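Local coordinates for protein tRNA-5-methyluridine(54) 2-sulfurtransferase (Pyrococcus horikoshii, PDB 3VRH) that catalyses the ATP-dependent 2-thiolation of 5-methyluridine at position 54 in the T loop of tRNAs, stabilising them against heat, at residues E24-Y29 with E201-A206; E9-I14 with A208-L213. All coordinates share one frame; numbering follows the deposited sequence.

Contact 1 of 2, residues E24-Y29 with E201-A206. With ZN (zinc ion), chain B.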
loop_
_atom_site.group_PDB
_atom_site.type_symbol
_atom_site.label_atom_id
_atom_site.label_comp_id
_atom_site.label_asym_id
_atom_site.label_seq_id
_atom_site.Cartn_x
_atom_site.Cartn_y
_atom_site.Cartn_z
ATOM N N GLU A 24 3.087 25.384 -25.886
ATOM C CA GLU A 24 3.994 26.342 -25.259
ATOM C C GLU A 24 3.593 26.654 -23.834
ATOM O O GLU A 24 4.449 26.796 -22.960
ATOM C CB GLU A 24 4.097 27.620 -26.086
ATOM C CG GLU A 24 4.901 27.437 -27.366
ATOM C CD GLU A 24 6.330 26.975 -27.096
ATOM O OE1 GLU A 24 6.969 27.519 -26.163
ATOM O OE2 GLU A 24 6.807 26.063 -27.806
ATOM N N HIS A 25 2.288 26.749 -23.591
ATOM C CA HIS A 25 1.799 27.007 -22.244
ATOM C C HIS A 25 1.914 25.780 -21.354
ATOM O O HIS A 25 2.001 25.913 -20.131
ATOM C CB HIS A 25 0.370 27.572 -22.233
ATOM C CG HIS A 25 0.321 29.041 -22.492
ATOM N ND1 HIS A 25 -0.199 29.569 -23.648
ATOM C CD2 HIS A 25 0.798 30.090 -21.783
ATOM C CE1 HIS A 25 -0.076 30.882 -23.634
ATOM N NE2 HIS A 25 0.530 31.227 -22.513
ATOM N N PHE A 26 1.913 24.591 -21.961
ATOM C CA PHE A 26 2.200 23.383 -21.196
ATOM C C PHE A 26 3.662 23.357 -20.745
ATOM O O PHE A 26 3.953 23.055 -19.583
ATOM C CB PHE A 26 1.897 22.117 -22.000
ATOM C CG PHE A 26 2.437 20.876 -21.364
ATOM C CD1 PHE A 26 1.914 20.417 -20.155
ATOM C CD2 PHE A 26 3.485 20.180 -21.946
ATOM C CE1 PHE A 26 2.419 19.276 -19.552
ATOM C CE2 PHE A 26 3.998 19.038 -21.349
ATOM C CZ PHE A 26 3.466 18.584 -20.148
ATOM N N LYS A 27 4.573 23.659 -21.677
ATOM C CA LYS A 27 6.006 23.715 -21.375
ATOM C C LYS A 27 6.234 24.637 -20.191
ATOM O O LYS A 27 6.913 24.279 -19.223
ATOM C CB LYS A 27 6.797 24.197 -22.599
ATOM C CG LYS A 27 7.082 23.071 -23.592
ATOM C CD LYS A 27 7.393 23.557 -25.016
ATOM C CE LYS A 27 8.541 24.542 -25.078
ATOM N NZ LYS A 27 8.998 24.752 -26.502
ATOM N N GLU A 28 5.624 25.817 -20.274
ATOM C CA GLU A 28 5.705 26.824 -19.222
ATOM C C GLU A 28 5.149 26.317 -17.893
ATOM O O GLU A 28 5.790 26.461 -16.846
ATOM C CB GLU A 28 4.971 28.094 -19.667
ATOM C CG GLU A 28 4.898 29.169 -18.599
ATOM C CD GLU A 28 4.385 30.516 -19.126
ATOM O OE1 GLU A 28 3.827 30.571 -20.247
ATOM O OE2 GLU A 28 4.546 31.527 -18.405
ATOM N N TYR A 29 3.963 25.714 -17.931
ATOM C CA TYR A 29 3.398 25.107 -16.726
ATOM C C TYR A 29 4.367 24.080 -16.124
ATOM O O TYR A 29 4.601 24.052 -14.906
ATOM C CB TYR A 29 2.034 24.479 -17.037
ATOM C CG TYR A 29 1.625 23.330 -16.140
ATOM C CD1 TYR A 29 1.989 22.024 -16.456
ATOM C CD2 TYR A 29 0.862 23.543 -14.993
ATOM C CE1 TYR A 29 1.629 20.964 -15.650
ATOM C CE2 TYR A 29 0.484 22.483 -14.170
ATOM C CZ TYR A 29 0.871 21.191 -14.511
ATOM O OH TYR A 29 0.528 20.110 -13.728
ATOM N N GLU A 201 4.131 11.121 -14.632
ATOM C CA GLU A 201 4.845 10.448 -15.698
ATOM C C GLU A 201 4.261 10.845 -17.048
ATOM O O GLU A 201 4.977 11.022 -18.030
ATOM C CB GLU A 201 4.827 8.924 -15.516
ATOM C CG GLU A 201 5.642 8.217 -16.600
ATOM C CD GLU A 201 6.093 6.826 -16.222
ATOM O OE1 GLU A 201 5.648 6.294 -15.181
ATOM O OE2 GLU A 201 6.908 6.265 -16.971
ATOM N N ARG A 202 2.948 11.000 -17.070
ATOM C CA ARG A 202 2.233 11.449 -18.253
ATOM C C ARG A 202 2.681 12.865 -18.676
ATOM O O ARG A 202 2.866 13.146 -19.867
ATOM C CB ARG A 202 0.751 11.410 -17.912
ATOM C CG ARG A 202 -0.180 11.971 -18.912
ATOM C CD ARG A 202 -1.521 12.222 -18.209
ATOM N NE ARG A 202 -2.423 12.900 -19.115
ATOM C CZ ARG A 202 -2.941 14.107 -18.908
ATOM N NH1 ARG A 202 -2.673 14.767 -17.792
ATOM N NH2 ARG A 202 -3.759 14.630 -19.816
ATOM N N GLU A 203 2.879 13.751 -17.703
ATOM C CA GLU A 203 3.378 15.101 -18.017
ATOM C C GLU A 203 4.826 15.057 -18.530
ATOM O O GLU A 203 5.190 15.795 -19.430
ATOM C CB GLU A 203 3.243 16.021 -16.804
ATOM C CG GLU A 203 1.794 16.301 -16.482
ATOM C CD GLU A 203 1.598 17.037 -15.186
ATOM O OE1 GLU A 203 2.429 16.889 -14.264
ATOM O OE2 GLU A 203 0.589 17.761 -15.092
ATOM N N VAL A 204 5.635 14.165 -17.965
ATOM C CA VAL A 204 7.002 13.983 -18.436
ATOM C C VAL A 204 7.025 13.531 -19.891
ATOM O O VAL A 204 7.713 14.140 -20.727
ATOM C CB VAL A 204 7.798 13.011 -17.557
ATOM C CG1 VAL A 204 9.161 12.734 -18.166
ATOM C CG2 VAL A 204 7.940 13.570 -16.137
ATOM N N VAL A 205 6.267 12.480 -20.201
ATOM C CA VAL A 205 6.122 12.057 -21.593
ATOM C C VAL A 205 5.721 13.229 -22.490
ATOM O O VAL A 205 6.364 13.485 -23.517
ATOM C CB VAL A 205 5.105 10.904 -21.763
ATOM C CG1 VAL A 205 4.786 10.689 -23.256
ATOM C CG2 VAL A 205 5.651 9.623 -21.144
ATOM N N ALA A 206 4.688 13.963 -22.093
ATOM C CA ALA A 206 4.236 15.085 -22.907
ATOM C C ALA A 206 5.306 16.181 -23.075
ATOM O O ALA A 206 5.411 16.823 -24.125
ATOM C CB ALA A 206 2.933 15.657 -22.350
HETATM ZN ZN ZN B . -1.706 28.645 -25.000
#

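Contact 2 of 2, residues E9-I14 with A208-L213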
loop_
_atom_site.group_PDB
_atom_site.type_symbol
_atom_site.label_atom_id
_atom_site.label_comp_id
_atom_site.label_asym_id
_atom_site.label_seq_id
_atom_site.Cartn_x
_atom_site.Cartn_y
_atom_site.Cartn_z
ATOM N N GLU A 9 -4.665 25.536 -30.285
ATOM C CA GLU A 9 -5.278 24.239 -30.012
ATOM C C GLU A 9 -4.679 23.593 -28.755
ATOM O O GLU A 9 -3.471 23.678 -28.504
ATOM C CB GLU A 9 -5.129 23.309 -31.216
ATOM C CG GLU A 9 -6.060 22.092 -31.159
ATOM C CD GLU A 9 -6.086 21.293 -32.460
ATOM O OE1 GLU A 9 -5.117 21.397 -33.248
ATOM O OE2 GLU A 9 -7.080 20.566 -32.697
ATOM N N ALA A 10 -5.533 22.961 -27.962
ATOM C CA ALA A 10 -5.091 22.318 -26.731
ATOM C C ALA A 10 -4.100 21.211 -27.053
ATOM O O ALA A 10 -4.295 20.449 -27.992
ATOM C CB ALA A 10 -6.284 21.765 -25.974
ATOM N N TYR A 11 -3.022 21.128 -26.289
ATOM C CA TYR A 11 -2.049 20.067 -26.499
ATOM C C TYR A 11 -2.257 18.970 -25.475
ATOM O O TYR A 11 -1.997 17.798 -25.736
ATOM C CB TYR A 11 -0.641 20.627 -26.372
ATOM C CG TYR A 11 0.475 19.601 -26.345
ATOM C CD1 TYR A 11 0.745 18.815 -27.457
ATOM C CD2 TYR A 11 1.290 19.455 -25.221
ATOM C CE1 TYR A 11 1.774 17.898 -27.448
ATOM C CE2 TYR A 11 2.333 18.545 -25.206
ATOM C CZ TYR A 11 2.571 17.765 -26.327
ATOM O OH TYR A 11 3.604 16.839 -26.348
ATOM N N ILE A 12 -2.727 19.357 -24.300
ATOM C CA ILE A 12 -2.920 18.404 -23.227
ATOM C C ILE A 12 -3.927 18.949 -22.210
ATOM O O ILE A 12 -4.081 20.167 -22.082
ATOM C CB ILE A 12 -1.570 18.097 -22.557
ATOM C CG1 ILE A 12 -1.709 16.985 -21.509
ATOM C CG2 ILE A 12 -0.967 19.367 -21.974
ATOM C CD1 ILE A 12 -0.384 16.549 -20.917
ATOM N N LYS A 13 -4.633 18.053 -21.519
ATOM C CA LYS A 13 -5.488 18.444 -20.395
ATOM C C LYS A 13 -4.775 18.227 -19.064
ATOM O O LYS A 13 -4.311 17.137 -18.774
ATOM C CB LYS A 13 -6.819 17.691 -20.413
ATOM C CG LYS A 13 -7.746 18.068 -19.251
ATOM C CD LYS A 13 -9.139 17.460 -19.429
ATOM C CE LYS A 13 -10.129 17.980 -18.388
ATOM N NZ LYS A 13 -10.000 17.305 -17.056
ATOM N N ILE A 14 -4.654 19.290 -18.281
ATOM C CA ILE A 14 -4.046 19.214 -16.963
ATOM C C ILE A 14 -5.185 19.105 -15.960
ATOM O O ILE A 14 -6.159 19.859 -16.050
ATOM C CB ILE A 14 -3.208 20.479 -16.657
ATOM C CG1 ILE A 14 -2.123 20.679 -17.722
ATOM C CG2 ILE A 14 -2.602 20.408 -15.249
ATOM C CD1 ILE A 14 -1.216 19.482 -17.884
ATOM N N ALA A 208 8.786 15.857 -22.918
ATOM C CA ALA A 208 9.825 15.353 -23.812
ATOM C C ALA A 208 9.433 15.475 -25.277
ATOM O O ALA A 208 10.222 15.883 -26.112
ATOM C CB ALA A 208 10.137 13.910 -23.499
ATOM N N LEU A 209 8.209 15.095 -25.586
ATOM C CA LEU A 209 7.750 15.102 -26.961
ATOM C C LEU A 209 7.609 16.536 -27.434
ATOM O O LEU A 209 7.903 16.841 -28.585
ATOM C CB LEU A 209 6.434 14.328 -27.083
ATOM C CG LEU A 209 6.624 12.915 -26.491
ATOM C CD1 LEU A 209 5.385 12.011 -26.615
ATOM C CD2 LEU A 209 7.892 12.240 -27.074
ATOM N N ALA A 210 7.194 17.420 -26.530
ATOM C CA ALA A 210 7.026 18.828 -26.879
ATOM C C ALA A 210 8.359 19.482 -27.208
ATOM O O ALA A 210 8.435 20.298 -28.112
ATOM C CB ALA A 210 6.310 19.584 -25.775
ATOM N N VAL A 211 9.416 19.113 -26.495
ATOM C CA VAL A 211 10.710 19.743 -26.734
ATOM C C VAL A 211 11.610 18.941 -27.681
ATOM O O VAL A 211 12.755 19.308 -27.896
ATOM C CB VAL A 211 11.470 20.053 -25.427
ATOM C CG1 VAL A 211 10.727 21.113 -24.617
ATOM C CG2 VAL A 211 11.681 18.784 -24.603
ATOM N N GLY A 212 11.096 17.847 -28.239
ATOM C CA GLY A 212 11.844 17.107 -29.241
ATOM C C GLY A 212 12.934 16.213 -28.676
ATOM O O GLY A 212 13.880 15.856 -29.381
ATOM N N LEU A 213 12.798 15.846 -27.406
ATOM C CA LEU A 213 13.676 14.861 -26.800
ATOM C C LEU A 213 13.262 13.449 -27.220
ATOM O O LEU A 213 12.098 13.085 -27.127
ATOM C CB LEU A 213 13.662 14.991 -25.272
ATOM C CG LEU A 213 14.524 16.089 -24.642
ATOM C CD1 LEU A 213 14.038 16.336 -23.207
ATOM C CD2 LEU A 213 16.017 15.711 -24.664
#

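Contact 1 of 2, residues E24-Y29 with E201-A206
Phe26 and Tyr29, one turn apart on helix 23-40, reach over to Glu203 and Ala206 on helix 201-211. The two short helical segments run at 127° to one another with axes 11.0 Å apart; the side chains of helix 23-40 span the gap, Phe26 as far as the backbone of the other helix. Glu203 can be followed outward. CB of Glu203 sits 4.2 Å from CZ of Phe26; CG lies anti to the carbonyl carbon (chi1 -68°) and the chain is extended beyond it, which carries the carboxylate toward the Tyr29 ring. CD of Glu203 comes up in the plane of that ring, at its edge, 4.0 Å from Tyr29 CE1. At the tip OE2 of Glu203 accepts a 2.7 Å hydrogen bond from OH of Tyr29, on the syn side and somewhat out of the carboxylate plane; ring and carboxylate are turned 70° apart. One turn before Tyr29, the Phe26 ring brings CZ, edge first, to O of Glu203, 3.4 Å away, while its CE2 packs on CB of Ala206 at 3.7 Å. Next to Phe26 in the chain but turned to a different flank, His25 binds the zinc ion through ND1 (2.2 Å), with Cys3, Cys6 and Cys22 completing the site. All four touching residues are buried. Glu203 thus brings a carboxylate into an otherwise aromatic and aliphatic seam joining the N-terminal zinc-binding domain to the PP-loop ATPase domain; the tyrosine hydroxyl, itself hydrogen-bonded with Lys33, would help to stabilise its negative charge.

Contact 2 of 2, residues E9-I14 with A208-L213
Tyr11 stretches its ring from the N-terminal zinc-binding domain to the last turns of helix 201-211, where it meets Leu209 and Ala210. The hydroxyl end does most of the touching. OH of Tyr11 lies 3.9 Å from CB of Leu209, whose side chain crosses that of the tyrosine at about a right angle, and 3.6 Å from N of Ala210, a packing distance with no hydrogen bond. CB of Ala210 approaches the ring obliquely, 4.1 Å from Tyr11 CE2. The polar partner of the hydroxyl is one turn back along the same helix: the backbone O of Ala206 is hydrogen-bonded to Tyr11 OH, fixing the end of the ring against the helix. The first torsion of Tyr11 places CG anti to the backbone N (chi1 171°), sending the ring away from the backbone of 9-14 and across to the helix, where the short side chain of Ala210 probably lets it lie close.

Behind the ring, Tyr11 and Ile12 both face Leu21 and form a classic beta bulge, held by backbone hydrogen bonds to Leu21. The side chain of Tyr11 comes within about 5 Å of that of the zinc ligand Cys22, so it lies beside the metal site without binding the metal. Beyond Ala210 the helix closes in a Schellman motif: Gly212 takes positive phi (78°), and N of Leu213 bonds back to O of Ala208 at 2.9 Å.

The contact lies near the surface. On one flank Glu23 of helix 23-40 touches Tyr11, and the two-stranded antiparallel hairpin 12-14 and 19-21 continues from the bulge; on the other, Ala208 and Leu213 pack on Val62 of helix 58-69, so the end of helix 201-211 is backed by another helix of the PP-loop domain.

Both contacts fasten the N-terminal zinc-binding domain to helix 201-211, and their centres are only 5 Å apart. Contact 1 takes the earlier turns of that helix and is buried; contact 2 takes its C-terminal end and lies at the surface, with less than half the buried area. Their N-terminal elements differ: a helix carrying a zinc ligand in the first, a beta bulge at the hairpin in the second. Polar chemistry joins side chain to side chain in contact 1, whereas contact 2 has no hydrogen bond between its own segments, and its hydroxyl turns to a carbonyl in 201-206. With that bond, Arg202 NH2 to Lys13 O stitches the two into one continuous interface.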